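Local coordinates for KLLA0F20702p (Kluyveromyces lactis, PDB 5Y5A), which is the yeast telomerase subunit Est1, which probably takes part in recruiting telomerase to chromosome ends through the telomere protein Cdc13, at residues 243-248 with 255-260; 249-254 with 284-289. All blocks are in the same frame, centred on the assembly; numbering follows the deposited sequence.

How the contacts relate
Both contacts belong to the family's DNA/RNA-binding region and share helix 251-263. Contact 1 sets that helix against helix 235-247, the one before it in the chain, and lies nearer the centre of the protein. Contact 2 sets the start of the same helix against helix 285-298, further out. The centres of the two contacts are about 8 Å apart. Thr246 joins them: its methyl CG2 lies 3.7 Å from Leu286 CD2. Tyr245 also packs on Asn253. Both meet mainly through carbon atoms, with no polar bond between their segments, and are partly buried. Contact 1 has a buried amide between its helices, held by an arginine, whereas contact 2 ends at the surface with a lysine.

Contact 1 (243-248 with 255-260); sequences ICYTHT and AYQFVR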
loop_
_atom_site.group_PDB
_atom_site.type_symbol
_atom_site.label_atom_id
_atom_site.label_comp_id
_atom_site.label_asym_id
_atom_site.label_seq_id
_atom_site.Cartn_x
_atom_site.Cartn_y
_atom_site.Cartn_z
ATOM N N ILE A 243 7.387 -4.481 6.735
ATOM C CA ILE A 243 8.405 -5.060 7.593
ATOM C C ILE A 243 7.742 -5.613 8.849
ATOM O O ILE A 243 8.085 -6.708 9.295
ATOM C CB ILE A 243 9.512 -4.050 7.946
ATOM C CG1 ILE A 243 10.307 -3.699 6.685
ATOM C CG2 ILE A 243 10.468 -4.641 8.970
ATOM C CD1 ILE A 243 11.357 -2.637 6.889
ATOM N N CYS A 244 6.772 -4.886 9.397
ATOM C CA CYS A 244 5.996 -5.423 10.512
ATOM C C CYS A 244 5.358 -6.763 10.131
ATOM O O CYS A 244 5.410 -7.704 10.901
ATOM C CB CYS A 244 4.907 -4.438 10.958
ATOM S SG CYS A 244 5.488 -2.866 11.637
ATOM N N TYR A 245 4.778 -6.856 8.935
ATOM C CA TYR A 245 4.074 -8.080 8.557
ATOM C C TYR A 245 5.020 -9.260 8.329
ATOM O O TYR A 245 4.612 -10.416 8.462
ATOM C CB TYR A 245 3.205 -7.845 7.311
ATOM C CG TYR A 245 2.012 -6.948 7.582
ATOM C CD1 TYR A 245 1.079 -7.272 8.566
ATOM C CD2 TYR A 245 1.822 -5.779 6.863
ATOM C CE1 TYR A 245 -0.008 -6.446 8.822
ATOM C CE2 TYR A 245 0.744 -4.950 7.105
ATOM C CZ TYR A 245 -0.169 -5.282 8.084
ATOM O OH TYR A 245 -1.240 -4.444 8.308
ATOM N N THR A 246 6.285 -8.989 8.015
ATOM C CA THR A 246 7.256 -10.077 7.922
ATOM C C THR A 246 7.458 -10.759 9.282
ATOM O O THR A 246 7.741 -11.955 9.342
ATOM C CB THR A 246 8.635 -9.608 7.399
ATOM O OG1 THR A 246 9.179 -8.602 8.264
ATOM C CG2 THR A 246 8.516 -9.056 5.993
ATOM N N HIS A 247 7.316 -10.005 10.370
ATOM C CA HIS A 247 7.539 -10.572 11.700
ATOM C C HIS A 247 6.409 -11.520 12.088
ATOM O O HIS A 247 6.639 -12.519 12.760
ATOM C CB HIS A 247 7.672 -9.475 12.762
ATOM C CG HIS A 247 8.806 -8.533 12.520
ATOM N ND1 HIS A 247 10.118 -8.949 12.454
ATOM C CD2 HIS A 247 8.826 -7.192 12.334
ATOM C CE1 HIS A 247 10.896 -7.904 12.224
ATOM N NE2 HIS A 247 10.137 -6.826 12.151
ATOM N N THR A 248 5.190 -11.198 11.669
ATOM C CA THR A 248 4.036 -12.029 11.995
ATOM C C THR A 248 3.843 -13.100 10.939
ATOM O O THR A 248 2.862 -13.843 10.971
ATOM C CB THR A 248 2.742 -11.198 12.112
ATOM O OG1 THR A 248 2.446 -10.574 10.852
ATOM C CG2 THR A 248 2.895 -10.133 13.185
ATOM N N ALA A 255 4.302 -8.596 0.947
ATOM C CA ALA A 255 4.474 -8.415 -0.492
ATOM C C ALA A 255 3.631 -7.257 -1.002
ATOM O O ALA A 255 4.101 -6.429 -1.777
ATOM C CB ALA A 255 4.107 -9.704 -1.240
ATOM N N TYR A 256 2.375 -7.213 -0.570
ATOM C CA TYR A 256 1.467 -6.154 -0.988
ATOM C C TYR A 256 1.987 -4.778 -0.560
ATOM O O TYR A 256 2.033 -3.845 -1.360
ATOM C CB TYR A 256 0.062 -6.397 -0.424
ATOM C CG TYR A 256 -0.854 -5.209 -0.588
ATOM C CD1 TYR A 256 -1.287 -4.803 -1.847
ATOM C CD2 TYR A 256 -1.275 -4.481 0.517
ATOM C CE1 TYR A 256 -2.118 -3.705 -1.996
ATOM C CE2 TYR A 256 -2.106 -3.388 0.378
ATOM C CZ TYR A 256 -2.523 -3.003 -0.873
ATOM O OH TYR A 256 -3.349 -1.909 -0.987
ATOM N N GLN A 257 2.394 -4.665 0.699
ATOM C CA GLN A 257 2.942 -3.414 1.210
ATOM C C GLN A 257 4.242 -3.049 0.494
ATOM O O GLN A 257 4.498 -1.875 0.211
ATOM C CB GLN A 257 3.168 -3.517 2.718
ATOM C CG GLN A 257 1.872 -3.631 3.520
ATOM C CD GLN A 257 1.098 -2.319 3.585
ATOM O OE1 GLN A 257 1.683 -1.232 3.606
ATOM N NE2 GLN A 257 -0.220 -2.419 3.619
ATOM N N PHE A 258 5.060 -4.055 0.196
ATOM C CA PHE A 258 6.286 -3.812 -0.567
ATOM C C PHE A 258 5.970 -3.279 -1.966
ATOM O O PHE A 258 6.678 -2.417 -2.482
ATOM C CB PHE A 258 7.136 -5.087 -0.671
ATOM C CG PHE A 258 7.703 -5.556 0.650
ATOM C CD1 PHE A 258 7.845 -4.674 1.716
ATOM C CD2 PHE A 258 8.088 -6.880 0.828
ATOM C CE1 PHE A 258 8.370 -5.102 2.939
ATOM C CE2 PHE A 258 8.610 -7.316 2.046
ATOM C CZ PHE A 258 8.748 -6.424 3.103
ATOM N N VAL A 259 4.910 -3.799 -2.577
ATOM C CA VAL A 259 4.513 -3.354 -3.908
ATOM C C VAL A 259 3.999 -1.922 -3.844
ATOM O O VAL A 259 4.352 -1.099 -4.675
ATOM C CB VAL A 259 3.434 -4.272 -4.513
ATOM C CG1 VAL A 259 2.795 -3.617 -5.729
ATOM C CG2 VAL A 259 4.048 -5.616 -4.891
ATOM N N ARG A 260 3.179 -1.621 -2.836
ATOM C CA ARG A 260 2.690 -0.255 -2.645
ATOM C C ARG A 260 3.850 0.734 -2.438
ATOM O O ARG A 260 3.753 1.905 -2.802
ATOM C CB ARG A 260 1.730 -0.179 -1.454
ATOM C CG ARG A 260 0.405 -0.945 -1.621
ATOM C CD ARG A 260 -0.457 -0.376 -2.751
ATOM N NE ARG A 260 -0.648 1.068 -2.642
ATOM C CZ ARG A 260 -1.651 1.649 -1.988
ATOM N NH1 ARG A 260 -2.564 0.909 -1.369
ATOM N NH2 ARG A 260 -1.743 2.977 -1.954
#
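Phe258 reaches from helix 251-263 to the backbone N of Ile243 and the methyl of Thr246. Its CG lies anti to its own carbonyl carbon (chi1 -66°). This carries the ring across to the other helix, although the CB starts off along the interface. Ring atom CZ of Phe258 meets Thr246 CG2 at 3.9 Å, and the two side chains cross at about a right angle. Ring atom CE1 of Phe258 lies 4.0 Å from Ile243 N and further from Ile243 CG1. Both Ile243 N and Thr246 CG2 approach the ring obliquely.

One residue earlier, Gln257 CG sits at the edge of the Tyr245 ring, near its plane, 4.0 Å from Tyr245 CD2. The Gln257 chain bends at chi2. Its amide plane stands 48° from the ring, and OE1 takes a hydrogen bond from Arg241.

The two helix segments run antiparallel at 167°, with axes 9.5 Å apart, as in a helical hairpin of a TPR-like fold. Helix 179-206 packs on the 235-247 side, and helix 339-379 covers Tyr256 and Val259 on the other helix.

Contact 2 (249-254 with 284-289); sequences KNFGNA and GSLFKK
Phe251 and Leu286 are the closest backbone pair, with their CA atoms 8.4 Å apart, each in the first turn of its helix.

Phe251 carries most of the contact. Its CG is anti to the carbonyl carbon (chi1 -66°), and the ring extends toward the other helix. Ring atom CZ of Phe251 touches Lys289 CB at 3.6 Å. The neighbouring Phe251 CE2 comes to 3.9 Å from Lys289 O, a contact with the lysine backbone. On the other side of CZ, Phe251 CE1 meets Leu286 CD2 at 4.3 Å. Both side chains come at the ring obliquely. Lys249 CA covers one face of the Phe251 ring, 3.8 Å above the plane and offset toward the rim.

The helices belong to the helical array of the Est1 DNA/RNA-binding region, whose family is related to TPR proteins. Lys249 ends the preceding helix in a Schellman motif with positive phi (57°). Asn250 follows at the N-cap of helix 251-263, and Gly284 holds the same position before helix 285-298. Here the first residue of helix 251-263, just after the turn, packs against the first turns of helix 285-298.

The Phe251 and Lys289 side chains cross at about a right angle. Lys289 uses its CB for packing, then runs on extended, with chi2 at 176°, and leads its ammonium end away at the exposed edge. Leu286 starts along the interface, but its branch end turns in to the Phe251 ring. Leu278 of helix 271-279 touches both Phe251 and Leu286.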
loop_
_atom_site.group_PDB
_atom_site.type_symbol
_atom_site.label_atom_id
_atom_site.label_comp_id
_atom_site.label_asym_id
_atom_site.label_seq_id
_atom_site.Cartn_x
_atom_site.Cartn_y
_atom_site.Cartn_z
ATOM N N LYS A 249 4.788 -13.154 10.005
ATOM C CA LYS A 249 4.746 -14.069 8.872
ATOM C C LYS A 249 3.473 -13.908 8.039
ATOM O O LYS A 249 2.941 -14.885 7.512
ATOM C CB LYS A 249 4.888 -15.519 9.347
ATOM C CG LYS A 249 6.286 -15.867 9.861
ATOM C CD LYS A 249 6.263 -17.190 10.602
ATOM C CE LYS A 249 7.646 -17.771 10.771
ATOM N NZ LYS A 249 7.575 -19.088 11.483
ATOM N N ASN A 250 2.980 -12.678 7.925
ATOM C CA ASN A 250 1.946 -12.384 6.938
ATOM C C ASN A 250 2.619 -11.913 5.656
ATOM O O ASN A 250 2.642 -10.719 5.344
ATOM C CB ASN A 250 0.960 -11.339 7.456
ATOM C CG ASN A 250 0.115 -11.859 8.601
ATOM O OD1 ASN A 250 0.364 -11.546 9.767
ATOM N ND2 ASN A 250 -0.882 -12.670 8.273
ATOM N N PHE A 251 3.175 -12.871 4.920
ATOM C CA PHE A 251 4.043 -12.544 3.801
ATOM C C PHE A 251 3.278 -12.010 2.599
ATOM O O PHE A 251 3.836 -11.273 1.801
ATOM C CB PHE A 251 4.883 -13.763 3.413
ATOM C CG PHE A 251 5.857 -14.170 4.474
ATOM C CD1 PHE A 251 6.819 -13.271 4.926
ATOM C CD2 PHE A 251 5.810 -15.438 5.036
ATOM C CE1 PHE A 251 7.716 -13.627 5.914
ATOM C CE2 PHE A 251 6.710 -15.807 6.025
ATOM C CZ PHE A 251 7.665 -14.896 6.466
ATOM N N GLY A 252 2.004 -12.364 2.469
ATOM C CA GLY A 252 1.194 -11.776 1.414
ATOM C C GLY A 252 0.915 -10.308 1.699
ATOM O O GLY A 252 1.009 -9.472 0.806
ATOM N N ASN A 253 0.563 -9.997 2.947
ATOM C CA ASN A 253 0.445 -8.611 3.391
ATOM C C ASN A 253 1.773 -7.873 3.176
ATOM O O ASN A 253 1.787 -6.705 2.793
ATOM C CB ASN A 253 0.042 -8.532 4.875
ATOM C CG ASN A 253 -1.360 -9.096 5.159
ATOM O OD1 ASN A 253 -2.070 -9.558 4.261
ATOM N ND2 ASN A 253 -1.750 -9.071 6.431
ATOM N N ALA A 254 2.888 -8.564 3.414
ATOM C CA ALA A 254 4.211 -7.949 3.275
ATOM C C ALA A 254 4.505 -7.611 1.818
ATOM O O ALA A 254 4.898 -6.482 1.487
ATOM C CB ALA A 254 5.308 -8.875 3.852
ATOM N N GLY A 284 17.404 -15.185 -0.133
ATOM C CA GLY A 284 16.814 -14.151 0.697
ATOM C C GLY A 284 16.226 -14.775 1.944
ATOM O O GLY A 284 15.558 -15.807 1.857
ATOM N N SER A 285 16.486 -14.176 3.104
ATOM C CA SER A 285 15.916 -14.692 4.343
ATOM C C SER A 285 14.385 -14.714 4.250
ATOM O O SER A 285 13.756 -15.669 4.695
ATOM C CB SER A 285 16.374 -13.866 5.546
ATOM O OG SER A 285 16.070 -12.494 5.361
ATOM N N LEU A 286 13.793 -13.691 3.634
ATOM C CA LEU A 286 12.331 -13.623 3.500
ATOM C C LEU A 286 11.791 -14.737 2.613
ATOM O O LEU A 286 10.773 -15.354 2.926
ATOM C CB LEU A 286 11.892 -12.268 2.937
ATOM C CG LEU A 286 12.032 -11.080 3.886
ATOM C CD1 LEU A 286 11.458 -9.831 3.248
ATOM C CD2 LEU A 286 11.343 -11.374 5.217
ATOM N N PHE A 287 12.483 -14.989 1.508
ATOM C CA PHE A 287 12.116 -16.052 0.578
ATOM C C PHE A 287 12.137 -17.435 1.236
ATOM O O PHE A 287 11.226 -18.245 1.035
ATOM C CB PHE A 287 13.058 -16.037 -0.625
ATOM C CG PHE A 287 12.828 -17.165 -1.596
ATOM C CD1 PHE A 287 11.811 -17.096 -2.531
ATOM C CD2 PHE A 287 13.647 -18.283 -1.585
ATOM C CE1 PHE A 287 11.600 -18.138 -3.435
ATOM C CE2 PHE A 287 13.445 -19.324 -2.483
ATOM C CZ PHE A 287 12.420 -19.250 -3.408
ATOM N N LYS A 288 13.185 -17.702 2.005
ATOM C CA LYS A 288 13.333 -18.993 2.676
ATOM C C LYS A 288 12.207 -19.200 3.681
ATOM O O LYS A 288 11.699 -20.303 3.836
ATOM C CB LYS A 288 14.690 -19.098 3.384
ATOM C CG LYS A 288 15.907 -19.187 2.467
ATOM C CD LYS A 288 17.194 -19.200 3.299
ATOM C CE LYS A 288 18.438 -19.398 2.439
ATOM N NZ LYS A 288 19.707 -19.173 3.207
ATOM N N LYS A 289 11.824 -18.119 4.351
ATOM C CA LYS A 289 10.706 -18.144 5.279
ATOM C C LYS A 289 9.395 -18.388 4.550
ATOM O O LYS A 289 8.548 -19.137 5.033
ATOM C CB LYS A 289 10.639 -16.839 6.066
ATOM C CG LYS A 289 11.738 -16.720 7.102
ATOM C CD LYS A 289 11.703 -15.374 7.782
ATOM C CE LYS A 289 12.721 -15.322 8.901
ATOM N NZ LYS A 289 12.725 -13.979 9.527
#